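PDB 3BDK: mannonate dehydratase from Streptococcus suis, which probably catalyses the iron- or manganese-dependent dehydration of D-mannonate to 2-dehydro-3-deoxy-D-gluconate in carbohydrate metabolism. Local coordinates for residues Trp131-Leu136 / Phe297-His302; Leu147-Ser152 / Pro223-Phe228. All blocks are in the same frame, centred on the assembly; numbering follows the deposited sequence.

Interactions 1 and 2 lie about 9 Å apart, centre to centre, and share one four-stranded antiparallel sheet beside the barrel of this xylose isomerase-like TIM-barrel enzyme. Strand 145-150, which carries the first half of interaction 2, runs between the two halves of interaction 1: a probable hydrogen bond joins Asp135 O to Ala148 N (2.9 Å), and another joins Phe297 N to Phe149 O (2.9 Å). Interaction 1 borders the active site, with the side chain of Arg133 about 7 Å from the bound manganese ion. Interaction 2 is set further back, the side chain of Phe149 being about 10 Å from the bound mannose and about 14 Å from the manganese ion.

Interaction 1. Residues Trp131-Leu136 / Phe297-His302; sequences WTRSDL and FQETAH. With DNO (D-mannose), chain C.
Arg133 and Glu299 meet across two segments that lead into or lie on non-neighbouring strands, 135-139 and 296-299, of one antiparallel sheet; strand 145-150 runs between them, and the closest CA atoms, those of Arg133 and Gln298, remain 9.2 Å apart. On the 131-136 side the chain enters the sheet through a classic beta bulge, in which Ser134 and Asp135 both face Ala148. Side chains therefore have to bridge the gap, and Arg133 does most of this. Its chain bends at chi2 (-58°), bringing the guanidinium side-on to the carboxylate of Glu299. Both NE (3.2 Å) and NH2 (2.8 Å) of Arg133 donate to the single atom Glu299 OE2, which lies in the guanidinium plane, while the carboxylate itself is turned steeply out of that plane. The NH2 bond is the straighter of the two and completes a buried salt bridge. The third nitrogen, Arg133 NH1, bonds to Thr132 O (3.1 Å), approaching from above the carbonyl plane, so all three guanidinium nitrogens are bonded, which fixes the rotation of the group. Phe297 supplies an edge-to-face contact rather than a stacked ring: its CE2 lies 3.7 Å from Arg133 CZ, over the middle of the guanidinium face, with the two planes 79° apart. NH1 also forms a salt bridge with Asp222, a residue of the mannose pocket, so Arg133 ties that pocket to the sheet and may help position the Asp222 carboxylate. Two residues earlier in the chain, the indole of Trp131 belongs to the same pocket, whose sugar is hydrogen-bonded by Tyr28 and Tyr345. The mannose meets the edge of the indole near its plane, where Trp131 NE1 lies 2.9 Å from the sugar atom O4.

Interaction 2. Residues Leu147-Ser152 / Pro223-Phe228; sequences LAFLKS and PPYGIF
Phe149, on strand 145-150, points its side chain at the loop 223-228 and meets both Tyr225 and Ile227, in a largely aromatic and aliphatic contact that joins the antiparallel sheet to a loop of the TIM barrel. With CG anti to the backbone N (chi1 178°), the ring stands out from the strand and its far end does the touching. Phe149 CE2 reaches the edge of the tyrosine, in the plane of that ring, 3.4 Å from Tyr225 OH and 4.0 Å from Tyr225 CE1. The neighbouring corner, Phe149 CZ, packs on the methyl Ile227 CG2 at 3.8 Å. Further along, Lys151 sends an extended chain obliquely across the same tyrosine. Its CE lies 3.6 Å from Tyr225 OH, and its NZ sits over the ring face in a cation-pi contact, 4.9 Å from the centroid and 25° off the normal. The ammonium group also hydrogen-bonds to Ala294 O. On the opposite face of the phenol lies Pro223 CB, offset toward the rim, so the ring lies between the lysine and a proline that follows a cis peptide bond. The loop 223-228 runs between barrel strand 215-218 and helix 237-245. Beside it, Phe297 of strand 296-299 touches Pro223 and Tyr225 and meets the Phe149 ring with planes about 20° apart, which joins the loop to two adjacent strands.

Interaction 1. Residues Trp131-Leu136 / Phe297-His302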
loop_
_atom_site.group_PDB
_atom_site.type_symbol
_atom_site.label_atom_id
_atom_site.label_comp_id
_atom_site.label_asym_id
_atom_site.label_seq_id
_atom_site.Cartn_x
_atom_site.Cartn_y
_atom_site.Cartn_z
ATOM N N TRP A 131 24.083 -9.697 -6.427
ATOM C CA TRP A 131 23.714 -8.315 -6.667
ATOM C C TRP A 131 24.882 -7.453 -6.208
ATOM O O TRP A 131 25.778 -7.923 -5.501
ATOM C CB TRP A 131 22.429 -7.946 -5.913
ATOM C CG TRP A 131 22.493 -8.249 -4.444
ATOM C CD1 TRP A 131 22.126 -9.404 -3.834
ATOM C CD2 TRP A 131 22.983 -7.388 -3.406
ATOM N NE1 TRP A 131 22.340 -9.321 -2.479
ATOM C CE2 TRP A 131 22.870 -8.097 -2.187
ATOM C CE3 TRP A 131 23.504 -6.086 -3.385
ATOM C CZ2 TRP A 131 23.250 -7.547 -0.954
ATOM C CZ3 TRP A 131 23.891 -5.539 -2.147
ATOM C CH2 TRP A 131 23.758 -6.271 -0.958
ATOM N N THR A 132 24.864 -6.191 -6.604
ATOM C CA THR A 132 25.900 -5.259 -6.222
ATOM C C THR A 132 25.237 -3.908 -6.023
ATOM O O THR A 132 24.505 -3.428 -6.896
ATOM C CB THR A 132 26.947 -5.180 -7.331
ATOM O OG1 THR A 132 27.560 -6.463 -7.490
ATOM C CG2 THR A 132 28.022 -4.131 -7.037
ATOM N N ARG A 133 25.472 -3.308 -4.867
ATOM C CA ARG A 133 25.053 -1.948 -4.635
ATOM C C ARG A 133 26.276 -1.180 -4.174
ATOM O O ARG A 133 27.200 -1.772 -3.623
ATOM C CB ARG A 133 23.945 -1.881 -3.584
ATOM C CG ARG A 133 22.629 -2.571 -3.971
ATOM C CD ARG A 133 22.027 -2.005 -5.280
ATOM N NE ARG A 133 20.725 -2.592 -5.569
ATOM C CZ ARG A 133 20.511 -3.594 -6.421
ATOM N NH1 ARG A 133 21.519 -4.129 -7.106
ATOM N NH2 ARG A 133 19.277 -4.062 -6.588
ATOM N N SER A 134 26.292 0.130 -4.419
ATOM C CA SER A 134 27.364 0.992 -3.959
ATOM C C SER A 134 27.009 1.543 -2.583
ATOM O O SER A 134 27.881 2.004 -1.839
ATOM C CB SER A 134 27.552 2.155 -4.936
ATOM O OG SER A 134 26.997 3.356 -4.407
ATOM N N ASP A 135 25.720 1.515 -2.248
ATOM C CA ASP A 135 25.224 2.257 -1.086
ATOM C C ASP A 135 23.875 1.730 -0.628
ATOM O O ASP A 135 22.911 1.728 -1.401
ATOM C CB ASP A 135 25.137 3.754 -1.433
ATOM C CG ASP A 135 24.841 4.636 -0.220
ATOM O OD1 ASP A 135 24.599 4.123 0.895
ATOM O OD2 ASP A 135 24.833 5.870 -0.401
ATOM N N LEU A 136 23.819 1.339 0.647
ATOM C CA LEU A 136 22.699 0.610 1.223
ATOM C C LEU A 136 21.824 1.457 2.130
ATOM O O LEU A 136 20.972 0.929 2.865
ATOM C CB LEU A 136 23.193 -0.620 1.990
ATOM C CG LEU A 136 24.203 -1.560 1.316
ATOM C CD1 LEU A 136 24.577 -2.655 2.294
ATOM C CD2 LEU A 136 23.680 -2.164 0.036
ATOM N N PHE A 297 21.709 3.499 -10.989
ATOM C CA PHE A 297 20.300 3.368 -10.643
ATOM C C PHE A 297 20.069 3.376 -9.150
ATOM O O PHE A 297 20.983 3.113 -8.361
ATOM C CB PHE A 297 19.702 2.094 -11.252
ATOM C CG PHE A 297 20.290 0.826 -10.713
ATOM C CD1 PHE A 297 21.393 0.251 -11.310
ATOM C CD2 PHE A 297 19.724 0.190 -9.621
ATOM C CE1 PHE A 297 21.944 -0.936 -10.814
ATOM C CE2 PHE A 297 20.280 -0.995 -9.111
ATOM C CZ PHE A 297 21.394 -1.555 -9.724
ATOM N N GLN A 298 18.824 3.670 -8.782
ATOM C CA GLN A 298 18.411 3.724 -7.402
ATOM C C GLN A 298 17.011 3.168 -7.237
ATOM O O GLN A 298 16.084 3.546 -7.976
ATOM C CB GLN A 298 18.448 5.149 -6.873
ATOM C CG GLN A 298 17.974 5.191 -5.411
ATOM C CD GLN A 298 18.346 6.425 -4.645
ATOM O OE1 GLN A 298 18.017 6.524 -3.478
ATOM N NE2 GLN A 298 19.024 7.372 -5.279
ATOM N N GLU A 299 16.861 2.272 -6.263
ATOM C CA GLU A 299 15.570 1.706 -5.917
ATOM C C GLU A 299 14.674 2.785 -5.308
ATOM O O GLU A 299 15.144 3.632 -4.546
ATOM C CB GLU A 299 15.751 0.545 -4.947
ATOM C CG GLU A 299 16.505 -0.612 -5.571
ATOM C CD GLU A 299 16.646 -1.849 -4.680
ATOM O OE1 GLU A 299 15.775 -2.094 -3.801
ATOM O OE2 GLU A 299 17.642 -2.581 -4.894
ATOM N N THR A 300 13.389 2.741 -5.652
ATOM C CA THR A 300 12.439 3.737 -5.190
ATOM C C THR A 300 11.239 3.085 -4.533
ATOM O O THR A 300 11.210 1.882 -4.321
ATOM C CB THR A 300 11.926 4.643 -6.356
ATOM O OG1 THR A 300 11.181 3.858 -7.292
ATOM C CG2 THR A 300 13.080 5.339 -7.062
ATOM N N ALA A 301 10.254 3.899 -4.202
ATOM C CA ALA A 301 8.949 3.426 -3.747
ATOM C C ALA A 301 8.306 2.700 -4.908
ATOM O O ALA A 301 8.633 2.968 -6.058
ATOM C CB ALA A 301 8.094 4.613 -3.336
ATOM N N HIS A 302 7.377 1.794 -4.625
ATOM C CA HIS A 302 6.814 0.990 -5.695
ATOM C C HIS A 302 5.975 1.836 -6.646
ATOM O O HIS A 302 5.960 1.590 -7.820
ATOM C CB HIS A 302 6.042 -0.195 -5.128
ATOM C CG HIS A 302 6.901 -1.141 -4.335
ATOM N ND1 HIS A 302 7.169 -0.958 -2.995
ATOM C CD2 HIS A 302 7.569 -2.262 -4.702
ATOM C CE1 HIS A 302 7.955 -1.930 -2.571
ATOM N NE2 HIS A 302 8.211 -2.736 -3.583
HETATM C C1 DNO C . 18.861 -9.240 -4.618
HETATM C C2 DNO C . 17.699 -9.848 -3.815
HETATM C C3 DNO C . 18.128 -10.745 -2.612
HETATM C C4 DNO C . 19.083 -11.968 -2.803
HETATM C C5 DNO C . 18.938 -12.864 -4.071
HETATM C C6 DNO C . 19.402 -14.291 -3.749
HETATM O O1 DNO C . 18.651 -8.360 -5.454
HETATM O O2 DNO C . 16.788 -10.532 -4.694
HETATM O O3 DNO C . 16.950 -11.237 -1.981
HETATM O O4 DNO C . 20.441 -11.543 -2.632
HETATM O O5 DNO C . 17.596 -12.937 -4.577
HETATM O O6 DNO C . 20.759 -14.455 -4.169
#

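Interaction 2. Residues Leu147-Ser152 / Pro223-Phe228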
loop_
_atom_site.group_PDB
_atom_site.type_symbol
_atom_site.label_atom_id
_atom_site.label_comp_id
_atom_site.label_asym_id
_atom_site.label_seq_id
_atom_site.Cartn_x
_atom_site.Cartn_y
_atom_site.Cartn_z
ATOM N N LEU A 147 18.409 1.368 -1.520
ATOM C CA LEU A 147 19.629 0.836 -2.112
ATOM C C LEU A 147 19.897 1.524 -3.441
ATOM O O LEU A 147 18.984 1.766 -4.230
ATOM C CB LEU A 147 19.509 -0.670 -2.348
ATOM C CG LEU A 147 18.844 -1.560 -1.309
ATOM C CD1 LEU A 147 18.874 -2.987 -1.805
ATOM C CD2 LEU A 147 19.582 -1.475 0.005
ATOM N N ALA A 148 21.161 1.824 -3.693
ATOM C CA ALA A 148 21.518 2.448 -4.930
ATOM C C ALA A 148 22.812 1.836 -5.405
ATOM O O ALA A 148 23.677 1.478 -4.599
ATOM C CB ALA A 148 21.654 3.950 -4.748
ATOM N N PHE A 149 22.901 1.680 -6.722
ATOM C CA PHE A 149 24.128 1.374 -7.423
ATOM C C PHE A 149 24.524 2.613 -8.210
ATOM O O PHE A 149 23.890 2.941 -9.212
ATOM C CB PHE A 149 23.883 0.215 -8.386
ATOM C CG PHE A 149 25.080 -0.164 -9.201
ATOM C CD1 PHE A 149 26.043 -1.033 -8.685
ATOM C CD2 PHE A 149 25.248 0.328 -10.485
ATOM C CE1 PHE A 149 27.149 -1.397 -9.435
ATOM C CE2 PHE A 149 26.362 -0.022 -11.241
ATOM C CZ PHE A 149 27.313 -0.890 -10.713
ATOM N N LEU A 150 25.563 3.304 -7.763
ATOM C CA LEU A 150 26.047 4.471 -8.488
ATOM C C LEU A 150 27.394 4.150 -9.105
ATOM O O LEU A 150 28.411 4.028 -8.408
ATOM C CB LEU A 150 26.159 5.692 -7.574
ATOM C CG LEU A 150 24.933 6.477 -7.100
ATOM C CD1 LEU A 150 23.963 5.605 -6.326
ATOM C CD2 LEU A 150 25.355 7.682 -6.220
ATOM N N LYS A 151 27.394 4.016 -10.423
ATOM C CA LYS A 151 28.579 3.613 -11.159
ATOM C C LYS A 151 29.841 4.335 -10.685
ATOM O O LYS A 151 30.772 3.703 -10.181
ATOM C CB LYS A 151 28.371 3.813 -12.653
ATOM C CG LYS A 151 27.618 2.687 -13.313
ATOM C CD LYS A 151 27.419 2.976 -14.773
ATOM C CE LYS A 151 26.361 2.100 -15.366
ATOM N NZ LYS A 151 26.161 2.499 -16.766
ATOM N N SER A 152 29.858 5.656 -10.809
ATOM C CA SER A 152 31.086 6.404 -10.599
ATOM C C SER A 152 31.699 6.144 -9.232
ATOM O O SER A 152 32.898 6.304 -9.052
ATOM C CB SER A 152 30.875 7.895 -10.843
ATOM O OG SER A 152 30.493 8.112 -12.192
ATOM N N PRO A 223 23.034 -5.874 -11.203
ATOM C CA PRO A 223 22.346 -5.316 -12.371
ATOM C C PRO A 223 22.670 -6.093 -13.643
ATOM O O PRO A 223 23.449 -7.045 -13.602
ATOM C CB PRO A 223 22.917 -3.900 -12.462
ATOM C CG PRO A 223 24.269 -4.005 -11.853
ATOM C CD PRO A 223 24.146 -5.021 -10.753
ATOM N N PRO A 224 22.073 -5.687 -14.759
ATOM C CA PRO A 224 22.064 -6.510 -15.972
ATOM C C PRO A 224 23.146 -6.080 -16.957
ATOM O O PRO A 224 22.899 -6.031 -18.162
ATOM C CB PRO A 224 20.679 -6.238 -16.562
ATOM C CG PRO A 224 20.335 -4.872 -16.085
ATOM C CD PRO A 224 20.934 -4.753 -14.713
ATOM N N TYR A 225 24.333 -5.773 -16.443
ATOM C CA TYR A 225 25.500 -5.551 -17.288
ATOM C C TYR A 225 26.790 -5.886 -16.547
ATOM O O TYR A 225 26.792 -6.044 -15.326
ATOM C CB TYR A 225 25.538 -4.102 -17.780
ATOM C CG TYR A 225 25.173 -3.086 -16.720
ATOM C CD1 TYR A 225 26.056 -2.777 -15.694
ATOM C CD2 TYR A 225 23.946 -2.436 -16.747
ATOM C CE1 TYR A 225 25.728 -1.850 -14.724
ATOM C CE2 TYR A 225 23.610 -1.506 -15.781
ATOM C CZ TYR A 225 24.503 -1.217 -14.772
ATOM O OH TYR A 225 24.173 -0.293 -13.808
ATOM N N GLY A 226 27.884 -5.993 -17.292
ATOM C CA GLY A 226 29.171 -6.373 -16.716
ATOM C C GLY A 226 29.610 -5.384 -15.664
ATOM O O GLY A 226 29.608 -4.181 -15.911
ATOM N N ILE A 227 29.941 -5.879 -14.478
ATOM C CA ILE A 227 30.667 -5.085 -13.479
ATOM C C ILE A 227 32.032 -5.698 -13.286
ATOM O O ILE A 227 32.193 -6.909 -13.440
ATOM C CB ILE A 227 29.984 -5.063 -12.096
ATOM C CG1 ILE A 227 29.727 -6.498 -11.597
ATOM C CG2 ILE A 227 28.744 -4.171 -12.127
ATOM C CD1 ILE A 227 28.690 -6.666 -10.429
ATOM N N PHE A 228 33.017 -4.867 -12.950
ATOM C CA PHE A 228 34.312 -5.370 -12.529
ATOM C C PHE A 228 34.861 -6.394 -13.532
ATOM O O PHE A 228 35.486 -7.402 -13.141
ATOM C CB PHE A 228 34.166 -6.054 -11.164
ATOM C CG PHE A 228 33.655 -5.161 -10.081
ATOM C CD1 PHE A 228 34.193 -3.887 -9.895
ATOM C CD2 PHE A 228 32.689 -5.621 -9.200
ATOM C CE1 PHE A 228 33.759 -3.078 -8.877
ATOM C CE2 PHE A 228 32.244 -4.833 -8.171
ATOM C CZ PHE A 228 32.763 -3.558 -8.001
#